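Local structure of succinylglutamate desuccinylase/aspartoacylase (Ruegeria sp. TM1040, 3NA6) at residues A57-E62 with D143-G148; L151-F156 with T208-G213. The protein probably hydrolyses the amide bond of an N-acylated amino acid, as do the zinc-dependent succinylglutamate desuccinylases and aspartoacylases. All coordinates share one frame; numbering follows the deposited sequence.

Contact 1: A57-E62 with D143-G148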
ATOM      1  N   ALA A  57      11.577  18.383  16.291  1.00 22.66           N
ATOM      2  CA  ALA A  57      10.845  17.334  15.615  1.00 20.27           C
ATOM      3  C   ALA A  57       9.994  16.487  16.562  1.00 19.70           C
ATOM      4  O   ALA A  57       9.830  15.291  16.393  1.00 19.02           O
ATOM      5  CB  ALA A  57      11.788  16.481  14.754  1.00 21.62           C
ATOM      6  N   ASN A  58       9.398  17.155  17.535  1.00 20.17           N
ATOM      7  CA  ASN A  58       8.263  16.628  18.261  1.00 22.05           C
ATOM      8  C   ASN A  58       7.277  16.086  17.218  1.00 21.26           C
ATOM      9  O   ASN A  58       6.726  14.985  17.369  1.00 20.56           O
ATOM     10  CB  ASN A  58       7.658  17.777  19.102  1.00 21.30           C
ATOM     11  CG  ASN A  58       6.491  17.347  19.960  1.00 28.62           C
ATOM     12  OD1 ASN A  58       5.635  16.578  19.516  1.00 36.88           O
ATOM     13  ND2 ASN A  58       6.415  17.895  21.211  1.00 24.85           N
ATOM     14  N   HIS A  59       7.047  16.895  16.183  1.00 20.59           N
ATOM     15  CA  HIS A  59       6.419  16.458  14.924  1.00 22.21           C
ATOM     16  C   HIS A  59       7.502  16.337  13.870  1.00 21.88           C
ATOM     17  O   HIS A  59       8.331  17.233  13.727  1.00 22.20           O
ATOM     18  CB  HIS A  59       5.387  17.493  14.467  1.00 20.40           C
ATOM     19  CG  HIS A  59       4.248  17.645  15.422  1.00 25.91           C
ATOM     20  ND1 HIS A  59       3.704  18.870  15.755  1.00 25.52           N
ATOM     21  CD2 HIS A  59       3.571  16.716  16.142  1.00 24.27           C
ATOM     22  CE1 HIS A  59       2.730  18.681  16.637  1.00 24.44           C
ATOM     23  NE2 HIS A  59       2.615  17.381  16.869  1.00 24.67           N
ATOM     24  N   GLY A  60       7.465  15.264  13.093  1.00 24.13           N
ATOM     25  CA  GLY A  60       8.581  14.891  12.222  1.00 23.52           C
ATOM     26  C   GLY A  60       8.767  15.726  10.964  1.00 23.65           C
ATOM     27  O   GLY A  60       9.809  15.634  10.344  1.00 25.58           O
ATOM     28  N   ASP A  61       7.758  16.529  10.597  1.00 22.55           N
ATOM     29  CA  ASP A  61       7.793  17.382   9.387  1.00 19.71           C
ATOM     30  C   ASP A  61       7.987  18.880   9.700  1.00 21.55           C
ATOM     31  O   ASP A  61       7.537  19.773   8.945  1.00 18.85           O
ATOM     32  CB  ASP A  61       6.553  17.112   8.505  1.00 21.53           C
ATOM     33  CG  ASP A  61       5.204  17.429   9.200  1.00 19.94           C
ATOM     34  OD1 ASP A  61       5.157  17.606  10.437  1.00 23.36           O
ATOM     35  OD2 ASP A  61       4.172  17.529   8.483  1.00 19.66           O
ATOM     36  N   GLU A  62       8.692  19.147  10.804  1.00 21.19           N
ATOM     37  CA  GLU A  62       8.922  20.508  11.325  1.00 22.50           C
ATOM     38  C   GLU A  62      10.439  20.687  11.559  1.00 20.99           C
ATOM     39  O   GLU A  62      10.995  20.085  12.468  1.00 21.89           O
ATOM     40  CB  GLU A  62       8.131  20.703  12.618  1.00 21.97           C
ATOM     41  CG  GLU A  62       6.588  20.692  12.348  1.00 19.89           C
ATOM     42  CD  GLU A  62       5.730  20.729  13.620  1.00 27.41           C
ATOM     43  OE1 GLU A  62       6.244  21.127  14.707  1.00 23.29           O
ATOM     44  OE2 GLU A  62       4.527  20.358  13.536  1.00 24.63           O
ATOM     45  N   ASP A 143      11.138  23.413  23.347  1.00 21.82           N
ATOM     46  CA  ASP A 143      10.501  22.506  22.402  1.00 21.05           C
ATOM     47  C   ASP A 143      10.038  23.261  21.147  1.00 22.07           C
ATOM     48  O   ASP A 143       9.075  24.022  21.193  1.00 23.29           O
ATOM     49  CB  ASP A 143       9.300  21.786  23.058  1.00 19.77           C
ATOM     50  CG  ASP A 143       8.728  20.651  22.189  1.00 23.43           C
ATOM     51  OD1 ASP A 143       9.476  19.800  21.646  1.00 20.95           O
ATOM     52  OD2 ASP A 143       7.498  20.614  22.044  1.00 27.19           O
ATOM     53  N   PHE A 144      10.717  23.009  20.032  1.00 21.96           N
ATOM     54  CA  PHE A 144      10.510  23.729  18.777  1.00 21.56           C
ATOM     55  C   PHE A 144       9.368  23.111  18.005  1.00 21.11           C
ATOM     56  O   PHE A 144       9.297  21.885  17.874  1.00 22.56           O
ATOM     57  CB  PHE A 144      11.759  23.638  17.876  1.00 22.81           C
ATOM     58  CG  PHE A 144      12.902  24.496  18.317  1.00 20.43           C
ATOM     59  CD1 PHE A 144      13.018  25.787  17.874  1.00 24.20           C
ATOM     60  CD2 PHE A 144      13.882  24.003  19.176  1.00 25.77           C
ATOM     61  CE1 PHE A 144      14.093  26.572  18.239  1.00 23.79           C
ATOM     62  CE2 PHE A 144      14.937  24.782  19.563  1.00 25.61           C
ATOM     63  CZ  PHE A 144      15.052  26.077  19.088  1.00 21.72           C
ATOM     64  N   HIS A 145       8.479  23.961  17.514  1.00 21.36           N
ATOM     65  CA  HIS A 145       7.490  23.580  16.530  1.00 20.07           C
ATOM     66  C   HIS A 145       7.470  24.529  15.346  1.00 22.04           C
ATOM     67  O   HIS A 145       7.934  25.659  15.424  1.00 23.74           O
ATOM     68  CB  HIS A 145       6.088  23.541  17.121  1.00 20.45           C
ATOM     69  CG  HIS A 145       5.875  22.426  18.090  1.00 26.12           C
ATOM     70  ND1 HIS A 145       5.150  21.298  17.781  1.00 28.28           N
ATOM     71  CD2 HIS A 145       6.300  22.265  19.367  1.00 34.49           C
ATOM     72  CE1 HIS A 145       5.144  20.483  18.821  1.00 32.04           C
ATOM     73  NE2 HIS A 145       5.835  21.047  19.796  1.00 28.15           N
ATOM     74  N   SER A 146       6.922  24.012  14.254  1.00 21.24           N
ATOM     75  CA  SER A 146       6.594  24.762  13.037  1.00 23.52           C
ATOM     76  C   SER A 146       5.269  24.176  12.514  1.00 24.04           C
ATOM     77  O   SER A 146       4.735  23.232  13.107  1.00 21.97           O
ATOM     78  CB  SER A 146       7.731  24.639  12.021  1.00 23.08           C
ATOM     79  OG  SER A 146       8.924  25.089  12.667  1.00 28.77           O
ATOM     80  N   GLY A 147       4.709  24.758  11.459  1.00 22.06           N
ATOM     81  CA  GLY A 147       3.409  24.330  10.980  1.00 21.92           C
ATOM     82  C   GLY A 147       3.301  22.903  10.482  1.00 21.38           C
ATOM     83  O   GLY A 147       2.251  22.282  10.603  1.00 21.23           O
ATOM     84  N   GLY A 148       4.381  22.376   9.932  1.00 19.36           N
ATOM     85  CA  GLY A 148       4.346  21.078   9.282  1.00 21.71           C
ATOM     86  C   GLY A 148       3.911  21.235   7.830  1.00 19.83           C
ATOM     87  O   GLY A 148       3.695  22.354   7.364  1.00 19.08           O
TER
HETATM   88  O   HOH W   1      10.549  20.783  15.089  1.00 20.95           O
HETATM   89  O   HOH W   2      10.175  19.590  18.968  1.00 28.10           O
HETATM   90  O   HOH W   3       8.139  19.912  16.161  1.00 21.29           O
HETATM   91  O   HOH W   4       7.103  22.459   8.703  1.00 21.88           O

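Contact 2: L151-F156 with T208-G213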
ATOM      1  N   LEU A 151       0.498  23.443   7.189  1.00 21.26           N
ATOM      2  CA  LEU A 151       0.243  24.755   7.807  1.00 21.64           C
ATOM      3  C   LEU A 151       1.484  25.644   7.755  1.00 21.95           C
ATOM      4  O   LEU A 151       2.631  25.166   7.771  1.00 23.79           O
ATOM      5  CB  LEU A 151      -0.149  24.595   9.282  1.00 21.10           C
ATOM      6  CG  LEU A 151      -1.537  24.161   9.720  1.00 27.92           C
ATOM      7  CD1 LEU A 151      -1.530  24.121  11.246  1.00 29.60           C
ATOM      8  CD2 LEU A 151      -2.673  25.090   9.193  1.00 28.73           C
ATOM      9  N   ASP A 152       1.250  26.949   7.751  1.00 22.28           N
ATOM     10  CA  ASP A 152       2.358  27.927   7.825  1.00 22.45           C
ATOM     11  C   ASP A 152       1.941  29.028   8.764  1.00 22.58           C
ATOM     12  O   ASP A 152       0.784  29.383   8.804  1.00 26.26           O
ATOM     13  CB  ASP A 152       2.669  28.439   6.435  1.00 22.69           C
ATOM     14  CG  ASP A 152       4.061  29.048   6.309  1.00 24.55           C
ATOM     15  OD1 ASP A 152       4.808  29.118   7.306  1.00 31.74           O
ATOM     16  OD2 ASP A 152       4.371  29.508   5.187  1.00 26.82           O
ATOM     17  N   PHE A 153       2.882  29.504   9.568  1.00 23.65           N
ATOM     18  CA  PHE A 153       2.646  30.502  10.592  1.00 25.01           C
ATOM     19  C   PHE A 153       3.651  31.630  10.457  1.00 23.40           C
ATOM     20  O   PHE A 153       4.783  31.401  10.035  1.00 22.66           O
ATOM     21  CB  PHE A 153       2.887  29.904  11.983  1.00 24.14           C
ATOM     22  CG  PHE A 153       1.852  28.950  12.441  1.00 23.02           C
ATOM     23  CD1 PHE A 153       1.986  27.606  12.209  1.00 26.13           C
ATOM     24  CD2 PHE A 153       0.767  29.385  13.190  1.00 35.20           C
ATOM     25  CE1 PHE A 153       1.051  26.713  12.674  1.00 29.64           C
ATOM     26  CE2 PHE A 153      -0.178  28.472  13.664  1.00 29.64           C
ATOM     27  CZ  PHE A 153      -0.015  27.130  13.391  1.00 28.66           C
ATOM     28  N   VAL A 154       3.270  32.844  10.865  1.00 24.79           N
ATOM     29  CA  VAL A 154       4.275  33.865  11.117  1.00 23.60           C
ATOM     30  C   VAL A 154       5.188  33.312  12.221  1.00 24.33           C
ATOM     31  O   VAL A 154       4.716  32.571  13.084  1.00 22.52           O
ATOM     32  CB  VAL A 154       3.674  35.238  11.531  1.00 24.47           C
ATOM     33  CG1 VAL A 154       2.898  35.839  10.358  1.00 23.90           C
ATOM     34  CG2 VAL A 154       2.792  35.119  12.762  1.00 23.71           C
ATOM     35  N   PRO A 155       6.499  33.667  12.204  1.00 22.17           N
ATOM     36  CA  PRO A 155       7.398  33.005  13.160  1.00 21.33           C
ATOM     37  C   PRO A 155       7.300  33.585  14.548  1.00 21.78           C
ATOM     38  O   PRO A 155       7.733  34.722  14.758  1.00 23.29           O
ATOM     39  CB  PRO A 155       8.771  33.212  12.553  1.00 21.10           C
ATOM     40  CG  PRO A 155       8.629  34.530  11.727  1.00 24.36           C
ATOM     41  CD  PRO A 155       7.220  34.492  11.215  1.00 24.31           C
ATOM     42  N   PHE A 156       6.686  32.839  15.482  1.00 22.95           N
ATOM     43  CA  PHE A 156       6.556  33.329  16.869  1.00 25.58           C
ATOM     44  C   PHE A 156       7.176  32.428  17.937  1.00 24.74           C
ATOM     45  O   PHE A 156       7.332  31.215  17.761  1.00 23.03           O
ATOM     46  CB  PHE A 156       5.103  33.736  17.231  1.00 26.96           C
ATOM     47  CG  PHE A 156       4.124  32.615  17.241  1.00 24.88           C
ATOM     48  CD1 PHE A 156       4.003  31.788  18.343  1.00 30.57           C
ATOM     49  CD2 PHE A 156       3.294  32.390  16.160  1.00 32.74           C
ATOM     50  CE1 PHE A 156       3.059  30.744  18.353  1.00 31.44           C
ATOM     51  CE2 PHE A 156       2.364  31.359  16.175  1.00 30.14           C
ATOM     52  CZ  PHE A 156       2.254  30.540  17.272  1.00 28.30           C
ATOM     53  N   THR A 208       8.483  27.608  23.799  1.00 24.76           N
ATOM     54  CA  THR A 208       7.953  26.938  22.630  1.00 25.08           C
ATOM     55  C   THR A 208       7.802  27.926  21.485  1.00 25.12           C
ATOM     56  O   THR A 208       7.816  29.146  21.684  1.00 25.65           O
ATOM     57  CB  THR A 208       6.653  26.135  22.918  1.00 29.13           C
ATOM     58  OG1 THR A 208       6.334  25.302  21.790  1.00 25.45           O
ATOM     59  CG2 THR A 208       5.465  27.040  23.254  1.00 25.17           C
ATOM     60  N   THR A 209       7.708  27.390  20.276  1.00 26.34           N
ATOM     61  CA  THR A 209       7.629  28.200  19.072  1.00 26.02           C
ATOM     62  C   THR A 209       6.624  27.698  18.018  1.00 27.39           C
ATOM     63  O   THR A 209       6.115  26.548  18.063  1.00 29.42           O
ATOM     64  CB  THR A 209       8.966  28.153  18.361  1.00 27.84           C
ATOM     65  OG1 THR A 209       9.143  26.841  17.822  1.00 27.29           O
ATOM     66  CG2 THR A 209      10.129  28.452  19.271  1.00 22.31           C
ATOM     67  N   GLU A 210       6.386  28.556  17.036  1.00 26.37           N
ATOM     68  CA  GLU A 210       5.915  28.139  15.700  1.00 26.62           C
ATOM     69  C   GLU A 210       6.725  28.957  14.710  1.00 25.33           C
ATOM     70  O   GLU A 210       6.473  30.140  14.587  1.00 22.84           O
ATOM     71  CB  GLU A 210       4.422  28.438  15.504  1.00 28.68           C
ATOM     72  CG  GLU A 210       3.470  27.562  16.328  1.00 40.02           C
ATOM     73  CD  GLU A 210       3.345  26.139  15.804  1.00 43.43           C
ATOM     74  OE1 GLU A 210       4.011  25.801  14.811  1.00 44.22           O
ATOM     75  OE2 GLU A 210       2.566  25.360  16.378  1.00 45.49           O
ATOM     76  N   LEU A 211       7.717  28.365  14.040  1.00 24.24           N
ATOM     77  CA  LEU A 211       8.688  29.171  13.284  1.00 22.88           C
ATOM     78  C   LEU A 211       8.534  29.164  11.768  1.00 27.27           C
ATOM     79  O   LEU A 211       9.394  29.684  11.064  1.00 32.28           O
ATOM     80  CB  LEU A 211      10.118  28.773  13.635  1.00 25.14           C
ATOM     81  CG  LEU A 211      10.522  28.983  15.093  1.00 21.09           C
ATOM     82  CD1 LEU A 211      11.957  28.481  15.272  1.00 20.34           C
ATOM     83  CD2 LEU A 211      10.333  30.426  15.517  1.00 26.15           C
ATOM     84  N   GLY A 212       7.425  28.660  11.264  1.00 23.27           N
ATOM     85  CA  GLY A 212       7.137  28.722   9.836  1.00 23.86           C
ATOM     86  C   GLY A 212       6.287  27.518   9.526  1.00 22.98           C
ATOM     87  O   GLY A 212       5.271  27.274  10.197  1.00 20.09           O
ATOM     88  N   GLY A 213       6.705  26.732   8.555  1.00 19.78           N
ATOM     89  CA  GLY A 213       5.907  25.570   8.174  1.00 19.71           C
ATOM     90  C   GLY A 213       6.095  25.176   6.722  1.00 20.88           C
ATOM     91  O   GLY A 213       7.078  25.553   6.095  1.00 20.56           O
TER

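Contact 1: A57-E62 with D143-G148
Asn58 and His145 both donate to one carboxylate oxygen, OD2 of Asp143. The amide bond runs 3.0 Å from Asn58 ND2 to Asp143 OD2 and reaches that oxygen on its syn side, whereas the imidazole N-H comes from above the carboxylate plane, 2.8 Å from His145 NE2 to Asp143 OD2. Asn58 CG lies anti to the backbone N (chi1 -178°), which carries the amide across the gap to Asp143 and lays CB and CG against His145 CE1. Asparagine suits the place because its ND2 has two hydrogens and also bonds Asn111. Asp143 OD1 turns to Thr55 and to a water that links it with Asn58 N.

With NE2 committed to Asp143, His145 turns an edge toward the face of His59 in an offset edge-to-face pair, ring planes 75° apart and centroids 5.0 Å apart. The three side chains His59, Glu62 and His145 converge in a way consistent with the His-X-X-Glu plus His zinc site of carboxypeptidase-like enzymes, although no metal is modelled there. The two His59 nitrogens are divided: NE2 bonds Asn109, and ND1 donates to Glu62 OE2 at 2.8 Å, somewhat bent.

Glu62 reaches over on a chain extended beyond CG. Its OE1 accepts the backbone N-H of Ser146 at 3.0 Å, nearly straight at 167° but well above the carboxylate plane. Glutamate suits the place because its length carries the carboxylate from the turn at 59-62 to that amide; aspartate is one methylene shorter. Beyond it, Gly148 CA sits against the Asp61 carboxylate and points a hydrogen at Asp61 O, 3.5 Å away; a CB here would crowd Asp61 OD1 and, at these backbone angles, jam against the carbonyl oxygen of Gly147. Asp61 OD2 itself bonds Lys149 N.

Contact 2: L151-F156 with T208-G213
Phe156 N donates to Glu210 O at 2.9 Å, and Glu210 N returns the bond to Phe156 O, also at 2.9 Å, making the two residues an antiparallel hydrogen-bonded pair. Glu210 O also receives the CA hydrogen of Pro155, 3.3 Å from its CA. Proline has no N-H to offer, and it meets this oxygen through its CA hydrogen instead.

The side chains of the pair lie side by side, pointing the same way. Phe156 CG stands between the backbone N and the carbonyl carbon (chi1 65°), and this swings the ring over the aliphatic part of Glu210, whose CB sits over one ring face 3.8 Å from the centroid. An alanine in place of Phe156 would probably open a gap over CB and CG of Glu210 and leave that part of the chain freer to shift. The pairing joins strand 156-160 to strand 205-210 within the large mixed sheet of the catalytic domain, while strand 151-153 turns off to the neighbouring antiparallel sheet.

Glu210 bends at chi2 (-74°), bringing CG over the Phe153 ring, 4.3 Å from its centroid, and stacking the carboxylate on the same ring with planes 21° apart. Glutamate fits because its methylenes can lie between two aromatic rings while its side chain also touches His145. Trp34 of a second subunit packs on Phe153.

Toward 151-153 the partner is loop rather than strand, and Phe153 N makes a weak bond to Gly212 O at 3.3 Å. Gly212 and Gly213 have backbone angles that would jam a CB against the preceding carbonyl oxygen, and at Gly213 a CB would also run into Leu151 O. Leu151 O instead takes a CA-H...O contact from Gly213 CA, 3.3 Å away.

How the contacts relate
Contacts 1 and 2 both lie near the centre of the chain, their own centres about 9 Å apart, and follow one another along the sequence. They meet where 143-148 runs beside 208-213: Gly147 N lies 2.9 Å from Gly212 O and His145 O lies 2.9 Å from Thr209 OG1, both probable hydrogen bonds. Contact 2 therefore flanks the backbone that carries His145, one of the three residues of the possible metal site in contact 1. The Glu210 side chain touches His145, and its OE1 lies 3.1 Å from Ser146 C, consistent with a place beside that site. The modelled calcium ion is bound elsewhere, at Thr82 and Gly237.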